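PDB 1U0L: small ribosomal subunit biogenesis GTPase RsgA from Thermotoga maritima, which probably assists the late maturation of the 30S ribosomal subunit, acting as a circularly permuted, zinc-binding GTPase with slow GTP hydrolysis that the subunit stimulates. Local coordinates for residues A[117-122]-A[161-166]; A[101-106]-A[232-237]; A[34-39]-A[55-60]. All coordinates share one frame; numbering follows the deposited sequence.

Contact 1: residues A[117-122]-A[161-166]; sequences ETVMVI and EELKEY
Leu163 is the first residue of segment 161-166 to reach strand 117-122, resting its CD1 methyl on the side chains of Val121 and Val119. That methyl meets Val121 CG2 at 3.8 Å and, more loosely, Val119 CG1 at 4.2 Å. With CG anti to the backbone N (chi1 179°), the leucine carries its branch down to the sheet, where it lies at about a right angle to the Val121 side chain. No hydrogen bond crosses between the two segments; the contact is made of methyl groups and one ring.

The helix runs antiparallel to the strand, the two short axes 168° apart and 10.7 Å from each other at closest. It is a helix laid on one face of the mixed sheet of the P-loop GTPase domain, and Val119 and Val121 are the alternate residues of the strand that look out on that face. Met120, between them, points to the other face and packs on helix 101-113. Directly beyond the strand comes Asn123, which with Lys124 and Asp126 forms the NKxD signature inferred to bind GTP.

One turn on from Leu163, Tyr166 covers Val119. Its CD2 comes to 3.5 Å from Val119 CG2, and Val119 CG1 lies over one face of the ring. Here CG is anti to the carbonyl carbon (chi1 -63°), which brings the ring over Val119. The same tyrosine also touches Val150 of the edge strand 149-151 and Pro148 just ahead of it.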
ATOM      1  N   GLU A 117       4.360   5.218  -1.690  1.00 29.82           N
ATOM      2  CA  GLU A 117       3.655   6.189  -2.498  1.00 33.51           C
ATOM      3  C   GLU A 117       2.225   5.660  -2.452  1.00 34.11           C
ATOM      4  O   GLU A 117       2.012   4.446  -2.440  1.00 35.55           O
ATOM      5  CB  GLU A 117       4.160   6.148  -3.940  1.00 67.47           C
ATOM      6  CG  GLU A 117       5.564   6.642  -4.130  1.00 74.81           C
ATOM      7  CD  GLU A 117       5.665   8.130  -3.910  1.00 81.65           C
ATOM      8  OE1 GLU A 117       5.390   8.584  -2.780  1.00 85.42           O
ATOM      9  OE2 GLU A 117       6.015   8.847  -4.872  1.00 83.41           O
ATOM     10  N   THR A 118       1.249   6.555  -2.407  1.00 35.80           N
ATOM     11  CA  THR A 118      -0.138   6.129  -2.403  1.00 33.58           C
ATOM     12  C   THR A 118      -0.919   6.779  -3.524  1.00 33.96           C
ATOM     13  O   THR A 118      -0.805   7.980  -3.755  1.00 34.45           O
ATOM     14  CB  THR A 118      -0.830   6.461  -1.077  1.00 33.87           C
ATOM     15  OG1 THR A 118      -0.558   5.417  -0.136  1.00 34.40           O
ATOM     16  CG2 THR A 118      -2.333   6.588  -1.269  1.00 32.58           C
ATOM     17  N   VAL A 119      -1.695   5.971  -4.236  1.00 32.15           N
ATOM     18  CA  VAL A 119      -2.540   6.485  -5.299  1.00 31.45           C
ATOM     19  C   VAL A 119      -3.978   6.138  -4.949  1.00 31.17           C
ATOM     20  O   VAL A 119      -4.357   4.967  -4.901  1.00 32.00           O
ATOM     21  CB  VAL A 119      -2.169   5.887  -6.637  1.00 32.61           C
ATOM     22  CG1 VAL A 119      -3.238   6.211  -7.666  1.00 33.00           C
ATOM     23  CG2 VAL A 119      -0.844   6.456  -7.065  1.00 33.41           C
ATOM     24  N   MET A 120      -4.764   7.174  -4.679  1.00 32.94           N
ATOM     25  CA  MET A 120      -6.166   7.020  -4.304  1.00 30.33           C
ATOM     26  C   MET A 120      -7.030   6.830  -5.540  1.00 29.89           C
ATOM     27  O   MET A 120      -6.951   7.613  -6.494  1.00 29.35           O
ATOM     28  CB  MET A 120      -6.630   8.256  -3.518  1.00 27.43           C
ATOM     29  CG  MET A 120      -8.060   8.181  -2.995  1.00 26.93           C
ATOM     30  SD  MET A 120      -8.499   9.494  -1.805  1.00 23.86           S
ATOM     31  CE  MET A 120      -7.191   9.252  -0.551  1.00  9.43           C
ATOM     32  N   VAL A 121      -7.843   5.780  -5.533  1.00 28.41           N
ATOM     33  CA  VAL A 121      -8.720   5.521  -6.674  1.00 26.95           C
ATOM     34  C   VAL A 121     -10.214   5.460  -6.318  1.00 28.10           C
ATOM     35  O   VAL A 121     -10.669   4.491  -5.712  1.00 27.84           O
ATOM     36  CB  VAL A 121      -8.373   4.184  -7.386  1.00 19.45           C
ATOM     37  CG1 VAL A 121      -9.321   3.994  -8.548  1.00 18.49           C
ATOM     38  CG2 VAL A 121      -6.916   4.159  -7.858  1.00 11.70           C
ATOM     39  N   ILE A 122     -10.970   6.489  -6.695  1.00 22.95           N
ATOM     40  CA  ILE A 122     -12.417   6.502  -6.448  1.00 20.17           C
ATOM     41  C   ILE A 122     -13.020   5.607  -7.531  1.00 22.00           C
ATOM     42  O   ILE A 122     -13.133   6.018  -8.691  1.00 22.13           O
ATOM     43  CB  ILE A 122     -13.039   7.900  -6.648  1.00 22.16           C
ATOM     44  CG1 ILE A 122     -12.246   8.969  -5.889  1.00 18.76           C
ATOM     45  CG2 ILE A 122     -14.523   7.861  -6.222  1.00 17.80           C
ATOM     46  CD1 ILE A 122     -12.638   9.093  -4.467  1.00 24.54           C
ATOM     47  N   GLU A 161      -6.574   3.234 -18.040  1.00 34.22           N
ATOM     48  CA  GLU A 161      -5.368   3.569 -18.777  1.00 33.98           C
ATOM     49  C   GLU A 161      -4.527   4.580 -17.988  1.00 33.43           C
ATOM     50  O   GLU A 161      -3.303   4.475 -17.942  1.00 33.05           O
ATOM     51  CB  GLU A 161      -5.738   4.097 -20.168  1.00 30.07           C
ATOM     52  CG  GLU A 161      -5.094   3.308 -21.313  1.00 34.21           C
ATOM     53  CD  GLU A 161      -5.127   1.776 -21.113  1.00 39.24           C
ATOM     54  OE1 GLU A 161      -6.231   1.186 -21.082  1.00 41.41           O
ATOM     55  OE2 GLU A 161      -4.038   1.161 -20.987  1.00 40.32           O
ATOM     56  N   GLU A 162      -5.186   5.536 -17.342  1.00 27.15           N
ATOM     57  CA  GLU A 162      -4.472   6.520 -16.551  1.00 27.70           C
ATOM     58  C   GLU A 162      -3.868   5.841 -15.334  1.00 27.24           C
ATOM     59  O   GLU A 162      -2.813   6.240 -14.866  1.00 28.72           O
ATOM     60  CB  GLU A 162      -5.398   7.636 -16.056  1.00 46.57           C
ATOM     61  CG  GLU A 162      -4.655   8.685 -15.227  1.00 52.82           C
ATOM     62  CD  GLU A 162      -5.564   9.686 -14.516  1.00 58.59           C
ATOM     63  OE1 GLU A 162      -6.592  10.101 -15.096  1.00 61.29           O
ATOM     64  OE2 GLU A 162      -5.234  10.082 -13.371  1.00 62.37           O
ATOM     65  N   LEU A 163      -4.546   4.826 -14.808  1.00 34.30           N
ATOM     66  CA  LEU A 163      -4.052   4.135 -13.628  1.00 32.22           C
ATOM     67  C   LEU A 163      -2.899   3.213 -13.987  1.00 33.97           C
ATOM     68  O   LEU A 163      -2.012   2.964 -13.168  1.00 34.02           O
ATOM     69  CB  LEU A 163      -5.171   3.339 -12.956  1.00 18.80           C
ATOM     70  CG  LEU A 163      -4.773   2.533 -11.708  1.00 15.68           C
ATOM     71  CD1 LEU A 163      -4.333   3.494 -10.608  1.00 12.03           C
ATOM     72  CD2 LEU A 163      -5.932   1.661 -11.241  1.00 13.81           C
ATOM     73  N   LYS A 164      -2.914   2.694 -15.210  1.00 38.63           N
ATOM     74  CA  LYS A 164      -1.836   1.826 -15.664  1.00 40.12           C
ATOM     75  C   LYS A 164      -0.566   2.654 -15.602  1.00 41.82           C
ATOM     76  O   LYS A 164       0.523   2.140 -15.359  1.00 43.51           O
ATOM     77  CB  LYS A 164      -2.069   1.386 -17.103  1.00 33.04           C
ATOM     78  CG  LYS A 164      -2.714   0.030 -17.257  1.00 34.07           C
ATOM     79  CD  LYS A 164      -3.109  -0.188 -18.709  1.00 33.60           C
ATOM     80  CE  LYS A 164      -3.872  -1.479 -18.891  1.00 33.69           C
ATOM     81  NZ  LYS A 164      -4.549  -1.488 -20.215  1.00 33.71           N
ATOM     82  N   GLU A 165      -0.716   3.954 -15.804  1.00 40.38           N
ATOM     83  CA  GLU A 165       0.433   4.830 -15.776  1.00 40.30           C
ATOM     84  C   GLU A 165       1.185   4.843 -14.450  1.00 39.90           C
ATOM     85  O   GLU A 165       2.389   5.044 -14.450  1.00 43.98           O
ATOM     86  CB  GLU A 165       0.031   6.248 -16.166  1.00 47.14           C
ATOM     87  CG  GLU A 165       1.064   6.897 -17.047  1.00 54.13           C
ATOM     88  CD  GLU A 165       1.505   5.969 -18.173  1.00 58.96           C
ATOM     89  OE1 GLU A 165       0.655   5.630 -19.028  1.00 59.79           O
ATOM     90  OE2 GLU A 165       2.699   5.571 -18.194  1.00 60.52           O
ATOM     91  N   TYR A 166       0.504   4.629 -13.328  1.00 37.97           N
ATOM     92  CA  TYR A 166       1.196   4.631 -12.037  1.00 36.78           C
ATOM     93  C   TYR A 166       1.741   3.270 -11.675  1.00 39.51           C
ATOM     94  O   TYR A 166       2.698   3.170 -10.911  1.00 42.54           O
ATOM     95  CB  TYR A 166       0.291   5.035 -10.872  1.00 23.74           C
ATOM     96  CG  TYR A 166      -0.270   6.415 -10.918  1.00 17.29           C
ATOM     97  CD1 TYR A 166      -1.380   6.707 -11.700  1.00 15.97           C
ATOM     98  CD2 TYR A 166       0.318   7.444 -10.195  1.00 15.99           C
ATOM     99  CE1 TYR A 166      -1.889   7.999 -11.763  1.00 15.36           C
ATOM    100  CE2 TYR A 166      -0.179   8.740 -10.254  1.00 13.67           C
ATOM    101  CZ  TYR A 166      -1.280   9.006 -11.044  1.00 13.91           C
ATOM    102  OH  TYR A 166      -1.758  10.281 -11.145  1.00 16.53           O
TER

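Contact 2: residues A[101-106]-A[232-237]; sequences TYIIDK and ANLEIN
Lys106 lays its aliphatic chain obliquely across Leu234 and Ile236, and its CG makes the nearest approach to both. Ile236 CD1 lies 3.4 Å from Lys106 CG, though the isoleucine is poorly ordered, and Leu234 CD2 lies 3.8 Å from the same carbon. A turn earlier in the helix, Ile103 adds a looser touch, CG1 to Leu234 CD1 at 4.3 Å.

The lysine leaves the helix extended, then bends at its third torsion (chi3 -67°), which turns NZ toward Tyr102 OH, to which it donates a hydrogen bond of 2.7 Å. The methylenes thus serve the loop while the ammonium serves the tyrosine. An alanine in place of Lys106 would probably leave the methyls of Leu234 and Ile236 facing a gap and Tyr102 OH without this donor.

Further out, helix 282-296 backs the group: Met291 touches both Lys106 and Ile236, Lys290 makes a cation-pi contact with the Tyr102 ring, and Glu294 forms a long, weak ion pair with Lys106 NZ. Ile103 also touches Leu177, in the loop inferred to bind GTP. Segment 232-237 begins two residues after the end of the DTPG sequence, the DxxG (G3) motif of GTPases, so this is the exit of the G3 loop, held against a flanking helix of the P-loop domain and the C-terminal helix.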
ATOM      1  N   THR A 101     -14.164   8.606   5.579  1.00 32.73           N
ATOM      2  CA  THR A 101     -12.863   9.260   5.524  1.00 34.21           C
ATOM      3  C   THR A 101     -11.978   8.662   6.610  1.00 35.55           C
ATOM      4  O   THR A 101     -10.764   8.562   6.446  1.00 34.72           O
ATOM      5  CB  THR A 101     -12.960  10.783   5.757  1.00 24.98           C
ATOM      6  OG1 THR A 101     -13.522  11.029   7.052  1.00 24.01           O
ATOM      7  CG2 THR A 101     -13.817  11.439   4.679  1.00 21.81           C
ATOM      8  N   TYR A 102     -12.588   8.254   7.719  1.00 40.84           N
ATOM      9  CA  TYR A 102     -11.824   7.663   8.812  1.00 41.10           C
ATOM     10  C   TYR A 102     -11.045   6.431   8.343  1.00 40.81           C
ATOM     11  O   TYR A 102      -9.847   6.309   8.608  1.00 40.57           O
ATOM     12  CB  TYR A 102     -12.745   7.277   9.969  1.00 26.54           C
ATOM     13  CG  TYR A 102     -12.037   6.505  11.055  1.00 24.94           C
ATOM     14  CD1 TYR A 102     -11.278   7.162  12.023  1.00 27.34           C
ATOM     15  CD2 TYR A 102     -12.097   5.115  11.094  1.00 24.68           C
ATOM     16  CE1 TYR A 102     -10.596   6.455  13.007  1.00 29.29           C
ATOM     17  CE2 TYR A 102     -11.420   4.393  12.068  1.00 28.62           C
ATOM     18  CZ  TYR A 102     -10.673   5.066  13.021  1.00 30.84           C
ATOM     19  OH  TYR A 102     -10.002   4.359  13.998  1.00 33.93           O
ATOM     20  N   ILE A 103     -11.731   5.514   7.660  1.00 36.56           N
ATOM     21  CA  ILE A 103     -11.075   4.318   7.143  1.00 36.75           C
ATOM     22  C   ILE A 103     -10.003   4.745   6.157  1.00 35.67           C
ATOM     23  O   ILE A 103      -8.889   4.232   6.193  1.00 36.27           O
ATOM     24  CB  ILE A 103     -12.081   3.364   6.437  1.00 38.35           C
ATOM     25  CG1 ILE A 103     -12.593   2.331   7.441  1.00 36.14           C
ATOM     26  CG2 ILE A 103     -11.420   2.665   5.243  1.00 34.14           C
ATOM     27  CD1 ILE A 103     -13.301   2.942   8.611  1.00 40.33           C
ATOM     28  N   ILE A 104     -10.340   5.697   5.291  1.00 30.21           N
ATOM     29  CA  ILE A 104      -9.387   6.203   4.307  1.00 27.78           C
ATOM     30  C   ILE A 104      -8.106   6.745   4.951  1.00 29.77           C
ATOM     31  O   ILE A 104      -7.000   6.471   4.475  1.00 31.59           O
ATOM     32  CB  ILE A 104      -9.981   7.343   3.459  1.00 12.26           C
ATOM     33  CG1 ILE A 104     -11.138   6.843   2.608  1.00 11.39           C
ATOM     34  CG2 ILE A 104      -8.920   7.903   2.546  1.00 12.18           C
ATOM     35  CD1 ILE A 104     -11.722   7.909   1.719  1.00  6.70           C
ATOM     36  N   ASP A 105      -8.249   7.515   6.026  1.00 22.42           N
ATOM     37  CA  ASP A 105      -7.083   8.088   6.685  1.00 21.92           C
ATOM     38  C   ASP A 105      -6.269   7.054   7.450  1.00 21.73           C
ATOM     39  O   ASP A 105      -5.057   7.212   7.627  1.00 18.90           O
ATOM     40  CB  ASP A 105      -7.499   9.242   7.608  1.00 25.80           C
ATOM     41  CG  ASP A 105      -8.065  10.414   6.834  1.00 28.84           C
ATOM     42  OD1 ASP A 105      -7.710  10.555   5.631  1.00 26.38           O
ATOM     43  OD2 ASP A 105      -8.854  11.193   7.420  1.00 28.86           O
ATOM     44  N   LYS A 106      -6.928   5.990   7.897  1.00 26.95           N
ATOM     45  CA  LYS A 106      -6.214   4.947   8.616  1.00 26.31           C
ATOM     46  C   LYS A 106      -5.348   4.218   7.592  1.00 26.21           C
ATOM     47  O   LYS A 106      -4.206   3.831   7.874  1.00 23.87           O
ATOM     48  CB  LYS A 106      -7.194   3.996   9.284  1.00 23.10           C
ATOM     49  CG  LYS A 106      -6.538   2.789   9.879  1.00 26.46           C
ATOM     50  CD  LYS A 106      -7.355   2.195  10.982  1.00 29.30           C
ATOM     51  CE  LYS A 106      -7.403   3.140  12.169  1.00 32.07           C
ATOM     52  NZ  LYS A 106      -8.109   2.498  13.325  1.00 36.08           N
ATOM     53  N   ALA A 232      -5.423  -5.094   4.977  1.00 39.35           N
ATOM     54  CA  ALA A 232      -6.837  -5.389   5.124  1.00 41.37           C
ATOM     55  C   ALA A 232      -7.286  -5.436   6.571  1.00 43.43           C
ATOM     56  O   ALA A 232      -8.465  -5.237   6.862  1.00 45.84           O
ATOM     57  CB  ALA A 232      -7.170  -6.696   4.436  1.00 38.62           C
ATOM     58  N   ASN A 233      -6.362  -5.688   7.488  1.00 38.72           N
ATOM     59  CA  ASN A 233      -6.744  -5.749   8.887  1.00 43.26           C
ATOM     60  C   ASN A 233      -6.637  -4.396   9.583  1.00 45.06           C
ATOM     61  O   ASN A 233      -6.779  -4.314  10.802  1.00 47.09           O
ATOM     62  CB  ASN A 233      -5.906  -6.781   9.625  1.00 76.08           C
ATOM     63  CG  ASN A 233      -4.440  -6.504   9.516  1.00 81.45           C
ATOM     64  OD1 ASN A 233      -3.973  -5.422   9.864  1.00 84.99           O
ATOM     65  ND2 ASN A 233      -3.693  -7.484   9.027  1.00 83.82           N
ATOM     66  N   LEU A 234      -6.393  -3.339   8.810  1.00 52.97           N
ATOM     67  CA  LEU A 234      -6.301  -1.986   9.354  1.00 52.29           C
ATOM     68  C   LEU A 234      -5.785  -1.971  10.796  1.00 53.59           C
ATOM     69  O   LEU A 234      -6.454  -1.465  11.696  1.00 53.73           O
ATOM     70  CB  LEU A 234      -7.684  -1.326   9.302  1.00 32.56           C
ATOM     71  CG  LEU A 234      -8.259  -1.034   7.910  1.00 32.85           C
ATOM     72  CD1 LEU A 234      -9.761  -0.830   7.998  1.00 31.99           C
ATOM     73  CD2 LEU A 234      -7.589   0.209   7.309  1.00 32.30           C
ATOM     74  N   GLU A 235      -4.598  -2.525  11.012  1.00 39.74           N
ATOM     75  CA  GLU A 235      -4.029  -2.582  12.350  1.00 42.64           C
ATOM     76  C   GLU A 235      -2.993  -1.515  12.657  1.00 43.51           C
ATOM     77  O   GLU A 235      -1.836  -1.626  12.265  1.00 41.99           O
ATOM     78  CB  GLU A 235      -3.420  -3.958  12.609  1.00 81.40           C
ATOM     79  CG  GLU A 235      -4.445  -5.033  12.899  1.00 86.96           C
ATOM     80  CD  GLU A 235      -3.826  -6.416  13.014  1.00 89.94           C
ATOM     81  OE1 GLU A 235      -4.552  -7.369  13.376  1.00 90.41           O
ATOM     82  OE2 GLU A 235      -2.614  -6.551  12.738  1.00 90.99           O
ATOM     83  N   ILE A 236      -3.429  -0.488  13.372  1.00 85.01           N
ATOM     84  CA  ILE A 236      -2.570   0.611  13.783  1.00 86.18           C
ATOM     85  C   ILE A 236      -2.297   0.433  15.265  1.00 87.20           C
ATOM     86  O   ILE A 236      -3.088   0.861  16.101  1.00 90.23           O
ATOM     87  CB  ILE A 236      -3.264   1.959  13.583  1.00 73.19           C
ATOM     88  CG1 ILE A 236      -3.259   2.322  12.106  1.00 73.83           C
ATOM     89  CG2 ILE A 236      -2.573   3.030  14.388  1.00 74.26           C
ATOM     90  CD1 ILE A 236      -3.869   3.671  11.822  1.00 79.70           C
ATOM     91  N   ASN A 237      -1.186  -0.202  15.598  1.00 59.62           N
ATOM     92  CA  ASN A 237      -0.859  -0.436  17.000  1.00 59.95           C
ATOM     93  C   ASN A 237       0.625  -0.242  17.210  1.00 59.69           C
ATOM     94  O   ASN A 237       1.064   0.210  18.268  1.00 58.94           O
ATOM     95  CB  ASN A 237      -1.258  -1.860  17.404  1.00 66.90           C
ATOM     96  CG  ASN A 237      -2.762  -2.071  17.392  1.00 68.22           C
ATOM     97  OD1 ASN A 237      -3.475  -1.552  18.253  1.00 67.72           O
ATOM     98  ND2 ASN A 237      -3.255  -2.828  16.411  1.00 69.04           N
TER

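Contact 3: residues A[34-39]-A[55-60]; sequences ILCKLR and VEYTPD
A cysteine sulfur set obliquely to a tyrosine ring is the striking feature here: Cys36 SG sits 4.7 Å from the centroid of the Tyr57 ring, 38° off the ring normal, a sulfur-aromatic contact. Its nearest ring atom is Tyr57 CD1, at 4.0 Å. Ile34, two residues back on the same strand, takes the far end of the ring. Its CG2 stands 4.0 Å from Tyr57 CE1 and its CD1 3.5 Å from Tyr57 OH, the two side chains crossing at about a right angle. Tyr57 has its CG between the backbone N and the carbonyl carbon (chi1 66°), which lays the ring across toward Cys36 and Ile34. Tyr57 is buried, and its hydroxyl makes a weak hydrogen bond with Asp27 OD1.

No hydrogen bond joins the two segments, since they are not sheet neighbours: strand 65-70 runs between 33-38 and 54-58 in the OB-fold N-terminal domain. Cys36 packs on Ile67 of that strand, and its Glu68 is bonded by both Arg39 and Thr58. Strand 22-27 contributes Val25 to Cys36 and Tyr57, and strand 11-19 closes against 54-58, with Arg11 touching Tyr57.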
ATOM      1  N   ILE A  34      12.371 -19.354 -12.153  1.00 91.62           N
ATOM      2  CA  ILE A  34      13.305 -20.380 -11.681  1.00 88.89           C
ATOM      3  C   ILE A  34      12.985 -20.756 -10.236  1.00 87.56           C
ATOM      4  O   ILE A  34      13.020 -19.897  -9.355  1.00 88.39           O
ATOM      5  CB  ILE A  34      14.781 -19.876 -11.694  1.00 81.32           C
ATOM      6  CG1 ILE A  34      15.166 -19.333 -13.073  1.00 79.60           C
ATOM      7  CG2 ILE A  34      15.712 -21.000 -11.280  1.00 79.64           C
ATOM      8  CD1 ILE A  34      14.601 -17.958 -13.373  1.00 80.77           C
ATOM      9  N   LEU A  35      12.675 -22.021  -9.974  1.00 72.32           N
ATOM     10  CA  LEU A  35      12.391 -22.410  -8.595  1.00 69.86           C
ATOM     11  C   LEU A  35      13.744 -22.474  -7.891  1.00 68.55           C
ATOM     12  O   LEU A  35      14.768 -22.590  -8.555  1.00 68.98           O
ATOM     13  CB  LEU A  35      11.675 -23.760  -8.545  1.00 63.72           C
ATOM     14  CG  LEU A  35      11.010 -24.105  -7.203  1.00 63.10           C
ATOM     15  CD1 LEU A  35       9.896 -25.113  -7.414  1.00 61.57           C
ATOM     16  CD2 LEU A  35      12.050 -24.645  -6.238  1.00 62.42           C
ATOM     17  N   CYS A  36      13.764 -22.380  -6.562  1.00 47.60           N
ATOM     18  CA  CYS A  36      15.030 -22.394  -5.831  1.00 47.17           C
ATOM     19  C   CYS A  36      14.998 -22.889  -4.385  1.00 47.14           C
ATOM     20  O   CYS A  36      13.944 -23.117  -3.784  1.00 47.09           O
ATOM     21  CB  CYS A  36      15.647 -20.991  -5.815  1.00 67.98           C
ATOM     22  SG  CYS A  36      16.021 -20.290  -7.421  1.00 69.20           S
ATOM     23  N   LYS A  37      16.198 -23.030  -3.836  1.00 46.98           N
ATOM     24  CA  LYS A  37      16.390 -23.461  -2.467  1.00 49.06           C
ATOM     25  C   LYS A  37      17.465 -22.555  -1.883  1.00 49.76           C
ATOM     26  O   LYS A  37      18.439 -22.218  -2.557  1.00 49.27           O
ATOM     27  CB  LYS A  37      16.844 -24.919  -2.421  1.00 93.64           C
ATOM     28  CG  LYS A  37      15.957 -25.841  -1.588  1.00 94.71           C
ATOM     29  CD  LYS A  37      15.931 -25.458  -0.111  1.00 96.62           C
ATOM     30  CE  LYS A  37      15.082 -24.221   0.156  1.00 97.69           C
ATOM     31  NZ  LYS A  37      13.689 -24.384  -0.347  1.00 98.78           N
ATOM     32  N   LEU A  38      17.279 -22.127  -0.645  1.00 68.05           N
ATOM     33  CA  LEU A  38      18.267 -21.261  -0.037  1.00 72.14           C
ATOM     34  C   LEU A  38      19.300 -22.112   0.659  1.00 74.53           C
ATOM     35  O   LEU A  38      18.970 -23.008   1.429  1.00 75.90           O
ATOM     36  CB  LEU A  38      17.608 -20.281   0.939  1.00 89.16           C
ATOM     37  CG  LEU A  38      16.267 -20.669   1.562  1.00 89.61           C
ATOM     38  CD1 LEU A  38      16.421 -21.918   2.407  1.00 91.25           C
ATOM     39  CD2 LEU A  38      15.757 -19.519   2.404  1.00 90.78           C
ATOM     40  N   ARG A  39      20.561 -21.835   0.358  1.00 59.05           N
ATOM     41  CA  ARG A  39      21.678 -22.566   0.938  1.00 63.28           C
ATOM     42  C   ARG A  39      22.471 -21.626   1.820  1.00 65.88           C
ATOM     43  O   ARG A  39      22.073 -20.491   2.057  1.00 66.16           O
ATOM     44  CB  ARG A  39      22.602 -23.064  -0.171  1.00111.82           C
ATOM     45  CG  ARG A  39      23.206 -21.911  -0.983  1.00112.10           C
ATOM     46  CD  ARG A  39      24.725 -21.828  -0.876  1.00110.98           C
ATOM     47  NE  ARG A  39      25.385 -22.455  -2.017  1.00110.88           N
ATOM     48  CZ  ARG A  39      25.458 -23.767  -2.220  1.00111.52           C
ATOM     49  NH1 ARG A  39      24.913 -24.612  -1.357  1.00113.08           N
ATOM     50  NH2 ARG A  39      26.070 -24.234  -3.296  1.00112.18           N
ATOM     51  N   VAL A  55      16.934 -11.038  -4.756  1.00 26.23           N
ATOM     52  CA  VAL A  55      17.982 -12.006  -4.422  1.00 27.57           C
ATOM     53  C   VAL A  55      18.927 -12.365  -5.564  1.00 31.18           C
ATOM     54  O   VAL A  55      18.623 -12.140  -6.740  1.00 29.43           O
ATOM     55  CB  VAL A  55      17.385 -13.331  -3.881  1.00 18.79           C
ATOM     56  CG1 VAL A  55      16.627 -13.066  -2.573  1.00 17.39           C
ATOM     57  CG2 VAL A  55      16.485 -13.969  -4.930  1.00 13.52           C
ATOM     58  N   GLU A  56      20.083 -12.914  -5.195  1.00 48.30           N
ATOM     59  CA  GLU A  56      21.083 -13.361  -6.161  1.00 53.95           C
ATOM     60  C   GLU A  56      21.280 -14.853  -5.913  1.00 56.14           C
ATOM     61  O   GLU A  56      21.514 -15.274  -4.778  1.00 55.87           O
ATOM     62  CB  GLU A  56      22.387 -12.578  -5.992  1.00 78.88           C
ATOM     63  CG  GLU A  56      22.813 -12.330  -4.560  1.00 84.57           C
ATOM     64  CD  GLU A  56      24.041 -11.442  -4.485  1.00 88.09           C
ATOM     65  OE1 GLU A  56      25.081 -11.810  -5.077  1.00 89.46           O
ATOM     66  OE2 GLU A  56      23.970 -10.378  -3.838  1.00 89.24           O
ATOM     67  N   TYR A  57      21.163 -15.643  -6.977  1.00 52.82           N
ATOM     68  CA  TYR A  57      21.257 -17.096  -6.880  1.00 58.57           C
ATOM     69  C   TYR A  57      22.168 -17.743  -7.932  1.00 64.55           C
ATOM     70  O   TYR A  57      22.680 -17.067  -8.826  1.00 64.89           O
ATOM     71  CB  TYR A  57      19.852 -17.679  -7.026  1.00 55.99           C
ATOM     72  CG  TYR A  57      19.258 -17.455  -8.406  1.00 53.14           C
ATOM     73  CD1 TYR A  57      19.056 -18.520  -9.282  1.00 51.31           C
ATOM     74  CD2 TYR A  57      18.924 -16.172  -8.841  1.00 50.87           C
ATOM     75  CE1 TYR A  57      18.539 -18.317 -10.558  1.00 50.68           C
ATOM     76  CE2 TYR A  57      18.408 -15.956 -10.116  1.00 50.50           C
ATOM     77  CZ  TYR A  57      18.217 -17.033 -10.972  1.00 51.09           C
ATOM     78  OH  TYR A  57      17.707 -16.821 -12.240  1.00 51.66           O
ATOM     79  N   THR A  58      22.350 -19.061  -7.816  1.00 80.52           N
ATOM     80  CA  THR A  58      23.171 -19.835  -8.750  1.00 86.98           C
ATOM     81  C   THR A  58      22.241 -20.616  -9.677  1.00 92.86           C
ATOM     82  O   THR A  58      21.469 -21.461  -9.229  1.00 92.65           O
ATOM     83  CB  THR A  58      24.080 -20.835  -8.015  1.00 74.37           C
ATOM     84  OG1 THR A  58      24.970 -20.123  -7.144  1.00 73.28           O
ATOM     85  CG2 THR A  58      24.888 -21.649  -9.017  1.00 74.31           C
ATOM     86  N   PRO A  59      22.313 -20.343 -10.986  1.00 98.80           N
ATOM     87  CA  PRO A  59      21.482 -20.994 -12.004  1.00104.67           C
ATOM     88  C   PRO A  59      21.843 -22.416 -12.421  1.00109.70           C
ATOM     89  O   PRO A  59      22.111 -22.650 -13.600  1.00111.49           O
ATOM     90  CB  PRO A  59      21.576 -20.036 -13.196  1.00109.74           C
ATOM     91  CG  PRO A  59      22.037 -18.728 -12.589  1.00108.52           C
ATOM     92  CD  PRO A  59      23.019 -19.190 -11.563  1.00106.23           C
ATOM     93  N   ASP A  60      21.855 -23.369 -11.492  1.00 90.66           N
ATOM     94  CA  ASP A  60      22.169 -24.742 -11.882  1.00 95.40           C
ATOM     95  C   ASP A  60      20.983 -25.276 -12.688  1.00 97.46           C
ATOM     96  O   ASP A  60      20.267 -26.177 -12.244  1.00 97.90           O
ATOM     97  CB  ASP A  60      22.429 -25.632 -10.656  1.00118.53           C
ATOM     98  CG  ASP A  60      21.225 -25.753  -9.741  1.00120.08           C
ATOM     99  OD1 ASP A  60      20.893 -24.762  -9.060  1.00121.60           O
ATOM    100  OD2 ASP A  60      20.607 -26.840  -9.701  1.00120.20           O
TER

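How the contacts relate
Contacts 1 and 2 belong to the GTPase domain and contact 3 to the N-terminal OB domain. The first two have centres about 20 Å apart and meet directly, Met120 CE of contact 1 lying 3.8 Å from Ile104 CG2 of contact 2. Helix 101-113 is followed in the chain by strand 117-122, and along the chain contact 1 is nested within the loop that contact 2 closes. Contact 1 is the nearer to the nucleotide, the Val121 side chain about 8 Å from the bound GDP against about 12 Å for that of Ile103. Contact 3 stands well apart, its centre about 34 Å from that of contact 1 and about 37 Å from that of contact 2, away from the GTP and zinc sites.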